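Local coordinates for protein indole-3-pyruvate decarboxylase (Azospirillum brasilense, PDB 2NXW) that catalyses the decarboxylation of indole-3-pyruvate to indole-3-acetaldehyde and carbon dioxide, using thiamine diphosphate and a metal ion, in auxin biosynthesis, at residues Gln152-Asp157 with Tyr180-Arg185; Ala88-Gly93 with Val115-Pro120. All blocks are in the same frame, centred on the assembly; numbering follows the deposited sequence.

Contact 1. Residues Gln152-Asp157 with Tyr180-Arg185; sequences QARLDD and YLEIPR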
loop_
_atom_site.group_PDB
_atom_site.type_symbol
_atom_site.label_atom_id
_atom_site.label_comp_id
_atom_site.label_asym_id
_atom_site.label_seq_id
_atom_site.Cartn_x
_atom_site.Cartn_y
_atom_site.Cartn_z
ATOM N N GLN A 152 8.911 12.318 14.671
ATOM C CA GLN A 152 8.754 13.624 14.057
ATOM C C GLN A 152 7.929 14.531 14.950
ATOM O O GLN A 152 7.135 14.060 15.770
ATOM C CB GLN A 152 7.996 13.527 12.728
ATOM C CG GLN A 152 8.430 12.446 11.746
ATOM C CD GLN A 152 7.919 11.071 12.126
ATOM O OE1 GLN A 152 6.770 10.918 12.571
ATOM N NE2 GLN A 152 8.758 10.056 11.941
ATOM N N ALA A 153 8.107 15.834 14.778
ATOM C CA ALA A 153 7.298 16.786 15.513
ATOM C C ALA A 153 7.258 18.112 14.785
ATOM O O ALA A 153 8.245 18.538 14.188
ATOM C CB ALA A 153 7.837 16.989 16.934
ATOM N N ARG A 154 6.088 18.741 14.798
ATOM C CA ARG A 154 5.929 20.064 14.232
ATOM C C ARG A 154 5.854 20.928 15.487
ATOM O O ARG A 154 4.934 20.779 16.290
ATOM C CB ARG A 154 4.630 20.186 13.432
ATOM C CG ARG A 154 4.382 21.615 12.984
ATOM C CD ARG A 154 3.133 21.777 12.134
ATOM N NE ARG A 154 2.893 23.193 11.869
ATOM C CZ ARG A 154 1.971 23.661 11.037
ATOM N NH1 ARG A 154 1.185 22.820 10.375
ATOM N NH2 ARG A 154 1.838 24.974 10.867
ATOM N N LEU A 155 6.829 21.810 15.666
ATOM C CA LEU A 155 6.872 22.658 16.846
ATOM C C LEU A 155 6.059 23.932 16.623
ATOM O O LEU A 155 6.607 25.036 16.532
ATOM C CB LEU A 155 8.329 22.980 17.186
ATOM C CG LEU A 155 9.235 21.748 17.331
ATOM C CD1 LEU A 155 10.649 22.183 17.693
ATOM C CD2 LEU A 155 8.677 20.818 18.399
ATOM N N ASP A 156 4.742 23.763 16.559
ATOM C CA ASP A 156 3.831 24.877 16.324
ATOM C C ASP A 156 3.070 25.338 17.567
ATOM O O ASP A 156 2.153 26.157 17.471
ATOM C CB ASP A 156 2.824 24.508 15.231
ATOM C CG ASP A 156 2.039 23.252 15.557
ATOM O OD1 ASP A 156 2.049 22.808 16.725
ATOM O OD2 ASP A 156 1.394 22.710 14.636
ATOM N N ASP A 157 3.442 24.804 18.722
ATOM C CA ASP A 157 2.797 25.172 19.982
ATOM C C ASP A 157 3.894 25.333 21.028
ATOM O O ASP A 157 4.415 24.341 21.543
ATOM C CB ASP A 157 1.825 24.076 20.416
ATOM C CG ASP A 157 1.035 24.449 21.656
ATOM O OD1 ASP A 157 1.521 25.291 22.439
ATOM O OD2 ASP A 157 -0.064 23.889 21.850
ATOM N N TYR A 180 12.851 14.115 12.691
ATOM C CA TYR A 180 12.439 15.302 11.963
ATOM C C TYR A 180 11.712 16.344 12.816
ATOM O O TYR A 180 10.745 16.022 13.504
ATOM C CB TYR A 180 11.519 14.855 10.816
ATOM C CG TYR A 180 10.961 15.974 9.970
ATOM C CD1 TYR A 180 11.787 16.714 9.135
ATOM C CD2 TYR A 180 9.592 16.281 9.991
ATOM C CE1 TYR A 180 11.282 17.728 8.340
ATOM C CE2 TYR A 180 9.076 17.296 9.198
ATOM C CZ TYR A 180 9.924 18.019 8.376
ATOM O OH TYR A 180 9.416 19.043 7.610
ATOM N N LEU A 181 12.187 17.586 12.763
ATOM C CA LEU A 181 11.569 18.684 13.496
ATOM C C LEU A 181 11.250 19.781 12.495
ATOM O O LEU A 181 12.128 20.242 11.770
ATOM C CB LEU A 181 12.512 19.232 14.575
ATOM C CG LEU A 181 12.790 18.279 15.741
ATOM C CD1 LEU A 181 13.858 18.871 16.665
ATOM C CD2 LEU A 181 11.488 18.031 16.517
ATOM N N GLU A 182 9.986 20.195 12.459
ATOM C CA GLU A 182 9.520 21.227 11.546
ATOM C C GLU A 182 9.176 22.441 12.409
ATOM O O GLU A 182 8.388 22.332 13.350
ATOM C CB GLU A 182 8.289 20.681 10.809
ATOM C CG GLU A 182 7.753 21.506 9.672
ATOM C CD GLU A 182 6.658 20.762 8.933
ATOM O OE1 GLU A 182 6.977 19.842 8.146
ATOM O OE2 GLU A 182 5.473 21.085 9.153
ATOM N N ILE A 183 9.774 23.587 12.104
ATOM C CA ILE A 183 9.547 24.794 12.897
ATOM C C ILE A 183 8.960 25.962 12.103
ATOM O O ILE A 183 9.652 26.581 11.294
ATOM C CB ILE A 183 10.868 25.285 13.547
ATOM C CG1 ILE A 183 11.550 24.133 14.293
ATOM C CG2 ILE A 183 10.580 26.437 14.506
ATOM C CD1 ILE A 183 12.871 24.516 14.943
ATOM N N PRO A 184 7.663 26.271 12.314
ATOM C CA PRO A 184 7.023 27.387 11.605
ATOM C C PRO A 184 7.881 28.630 11.897
ATOM O O PRO A 184 8.307 28.835 13.032
ATOM C CB PRO A 184 5.645 27.458 12.263
ATOM C CG PRO A 184 5.364 26.018 12.602
ATOM C CD PRO A 184 6.694 25.544 13.157
ATOM N N ARG A 185 8.129 29.471 10.903
ATOM C CA ARG A 185 9.002 30.610 11.157
ATOM C C ARG A 185 8.564 31.598 12.237
ATOM O O ARG A 185 9.414 32.257 12.835
ATOM C CB ARG A 185 9.316 31.353 9.857
ATOM C CG ARG A 185 8.135 31.859 9.082
ATOM C CD ARG A 185 8.647 32.711 7.942
ATOM N NE ARG A 185 7.618 33.000 6.954
ATOM C CZ ARG A 185 7.852 33.609 5.798
ATOM N NH1 ARG A 185 9.084 33.996 5.490
ATOM N NH2 ARG A 185 6.858 33.820 4.947
#
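Arg154 and Glu182 sit side by side on neighbouring strands, each with CG swung opposite its own backbone N (chi1 173° and -172°). Both chains then run extended on one face of the sheet. Arg154 CD lies 3.9 Å from Glu182 OE2, but the guanidinium and carboxylate planes stand 55° apart and no N-H points at the acid. Arg154 NE instead pairs with Asp156 OD2, by charge alone, while Pro184 CG sits at the guanidinium edge. The other Glu182 oxygen, OE1, takes the Tyr180 OH at 2.6 Å on its anti lone pair. Asp139, a like charge, is near this oxygen and may make the tyrosine's proton more valuable there. On the other face, Ala153 CB meets Leu181 CD2 at 3.8 Å, and helix 161-175 packs against Ala153. Just past the strand, Leu155 CD1 reaches Ile183 CG1 at 4.0 Å. Leu155 O is buried without a partner in the model, 3.4 Å from Pro184 CD. Three backbone bonds join the segments: Ala153 N to Tyr180 O, Glu182 N to Ala153 O, and Leu155 N, just after its strand, to Glu182 O. Strands 152-154 and 179-184, linked through helix 161-175, form a parallel beta-alpha-beta unit at one edge of the N-terminal sheet.

Contact 2. Residues Ala88-Gly93 with Val115-Pro120; sequences AAVTYG and VISGAP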
loop_
_atom_site.group_PDB
_atom_site.type_symbol
_atom_site.label_atom_id
_atom_site.label_comp_id
_atom_site.label_asym_id
_atom_site.label_seq_id
_atom_site.Cartn_x
_atom_site.Cartn_y
_atom_site.Cartn_z
ATOM N N ALA A 88 21.243 18.756 10.957
ATOM C CA ALA A 88 21.130 19.220 9.582
ATOM C C ALA A 88 19.932 20.141 9.457
ATOM O O ALA A 88 18.790 19.705 9.652
ATOM C CB ALA A 88 20.961 18.020 8.655
ATOM N N ALA A 89 20.198 21.399 9.122
ATOM C CA ALA A 89 19.154 22.418 8.997
ATOM C C ALA A 89 18.899 22.821 7.555
ATOM O O ALA A 89 19.822 23.182 6.823
ATOM C CB ALA A 89 19.536 23.658 9.830
ATOM N N VAL A 90 17.625 22.776 7.172
ATOM C CA VAL A 90 17.199 23.098 5.821
ATOM C C VAL A 90 15.973 24.000 5.784
ATOM O O VAL A 90 15.359 24.297 6.820
ATOM C CB VAL A 90 16.866 21.808 5.034
ATOM C CG1 VAL A 90 18.136 20.956 4.870
ATOM C CG2 VAL A 90 15.776 21.024 5.751
ATOM N N THR A 91 15.616 24.444 4.591
ATOM C CA THR A 91 14.447 25.285 4.440
ATOM C C THR A 91 13.323 24.441 3.849
ATOM O O THR A 91 13.557 23.377 3.272
ATOM C CB THR A 91 14.750 26.512 3.562
ATOM O OG1 THR A 91 13.664 27.447 3.667
ATOM C CG2 THR A 91 14.954 26.102 2.101
ATOM N N TYR A 92 12.101 24.930 4.005
ATOM C CA TYR A 92 10.909 24.232 3.543
ATOM C C TYR A 92 10.878 24.040 2.041
ATOM O O TYR A 92 11.309 24.909 1.277
ATOM C CB TYR A 92 9.663 25.019 3.966
ATOM C CG TYR A 92 8.401 24.189 4.014
ATOM C CD1 TYR A 92 8.246 23.213 4.991
ATOM C CD2 TYR A 92 7.371 24.376 3.090
ATOM C CE1 TYR A 92 7.100 22.434 5.065
ATOM C CE2 TYR A 92 6.202 23.590 3.153
ATOM C CZ TYR A 92 6.086 22.622 4.151
ATOM O OH TYR A 92 4.956 21.838 4.262
ATOM N N GLY A 93 10.353 22.894 1.625
ATOM C CA GLY A 93 10.235 22.629 0.209
ATOM C C GLY A 93 11.460 21.991 -0.412
ATOM O O GLY A 93 11.991 21.002 0.094
ATOM N N VAL A 115 17.019 16.329 11.703
ATOM C CA VAL A 115 16.675 17.207 10.597
ATOM C C VAL A 115 15.778 18.310 11.138
ATOM O O VAL A 115 14.761 18.022 11.773
ATOM C CB VAL A 115 15.902 16.436 9.513
ATOM C CG1 VAL A 115 15.463 17.387 8.385
ATOM C CG2 VAL A 115 16.779 15.315 8.969
ATOM N N ILE A 116 16.165 19.558 10.899
ATOM C CA ILE A 116 15.383 20.705 11.354
ATOM C C ILE A 116 15.015 21.507 10.120
ATOM O O ILE A 116 15.886 22.069 9.457
ATOM C CB ILE A 116 16.200 21.626 12.291
ATOM C CG1 ILE A 116 16.769 20.818 13.453
ATOM C CG2 ILE A 116 15.299 22.759 12.823
ATOM C CD1 ILE A 116 17.693 21.623 14.347
ATOM N N SER A 117 13.728 21.554 9.794
ATOM C CA SER A 117 13.290 22.315 8.632
ATOM C C SER A 117 12.480 23.536 9.003
ATOM O O SER A 117 11.641 23.484 9.902
ATOM C CB SER A 117 12.417 21.460 7.701
ATOM O OG SER A 117 11.976 22.215 6.577
ATOM N N GLY A 118 12.741 24.637 8.310
ATOM C CA GLY A 118 11.941 25.830 8.523
ATOM C C GLY A 118 10.600 25.496 7.880
ATOM O O GLY A 118 10.481 24.525 7.124
ATOM N N ALA A 119 9.574 26.283 8.170
ATOM C CA ALA A 119 8.259 26.032 7.598
ATOM C C ALA A 119 7.451 27.317 7.644
ATOM O O ALA A 119 7.812 28.261 8.347
ATOM C CB ALA A 119 7.540 24.943 8.391
ATOM N N PRO A 120 6.358 27.380 6.875
ATOM C CA PRO A 120 5.515 28.581 6.866
ATOM C C PRO A 120 5.010 28.857 8.280
ATOM O O PRO A 120 4.864 27.928 9.078
ATOM C CB PRO A 120 4.378 28.192 5.919
ATOM C CG PRO A 120 5.046 27.242 4.957
ATOM C CD PRO A 120 5.891 26.393 5.882
#
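Tyr92 lays its ring against the end of strand 113-119, and Pro120 closes over one face. Tyr92 CG lies opposite the backbone N (chi1 -158°), which brings the ring alongside Gly118 to Pro120. Pro120 CD stands 3.7 Å from the Tyr92 ring centroid, 11° off the normal, in a CH-pi contact. Gly118 O comes to the ring edge, 3.4 Å from Tyr92 CD1, and Ala119 CB packs on the same carbon at 3.9 Å. The phenol OH bonds Asp139. An alanine in place of Tyr92 would probably leave Pro120 CD without its aromatic face and Asp139 without this hydroxyl partner. Both Tyr92 and Pro120 follow the C-terminal ends of neighbouring parallel strands, 86-90 and 113-119, in the N-terminal thiamine diphosphate-binding domain, where the cofactor lies close to Thr91. Val90 makes two of the three backbone bonds. Val90 N bonds Ile116 O at 3.0 Å, and Gly118 N bonds Val90 O at 3.0 Å. Ile116 bonds on both sides, since its N also reaches Ala88 O at 2.9 Å. Val90 CG2 rests on Ser117 CB at 3.9 Å, and its side chain also touches Glu68, which lines the thiamine diphosphate pocket. Ser117 OG gives its proton to Gly118 O, and Gln141 NE2 also bonds this OG.

Both contacts belong to the six-stranded parallel sheet of the N-terminal domain, and their centres lie about 9 Å apart. Contact 2 comes first in the chain, and contact 1 follows after it is complete. Across the sheet the order is 86-90, 113-119, 179-184, 152-154, so the inner strands of the two contacts are direct neighbours. Leu181 N lies 2.8 Å from Val115 O, and Arg185 N lies 2.8 Å from Ala119 O, both probable hydrogen bonds. Ile183 CD1 packs on Ile116 CG2 at 3.7 Å. The sheet thus runs from the cofactor side, where the Thr91 side chain is about 4 Å from thiamine diphosphate, past Tyr180, whose side chain is about 14 Å from it, to the outermost strand within this chain, where Gln152 bonds Lys160 of the second subunit.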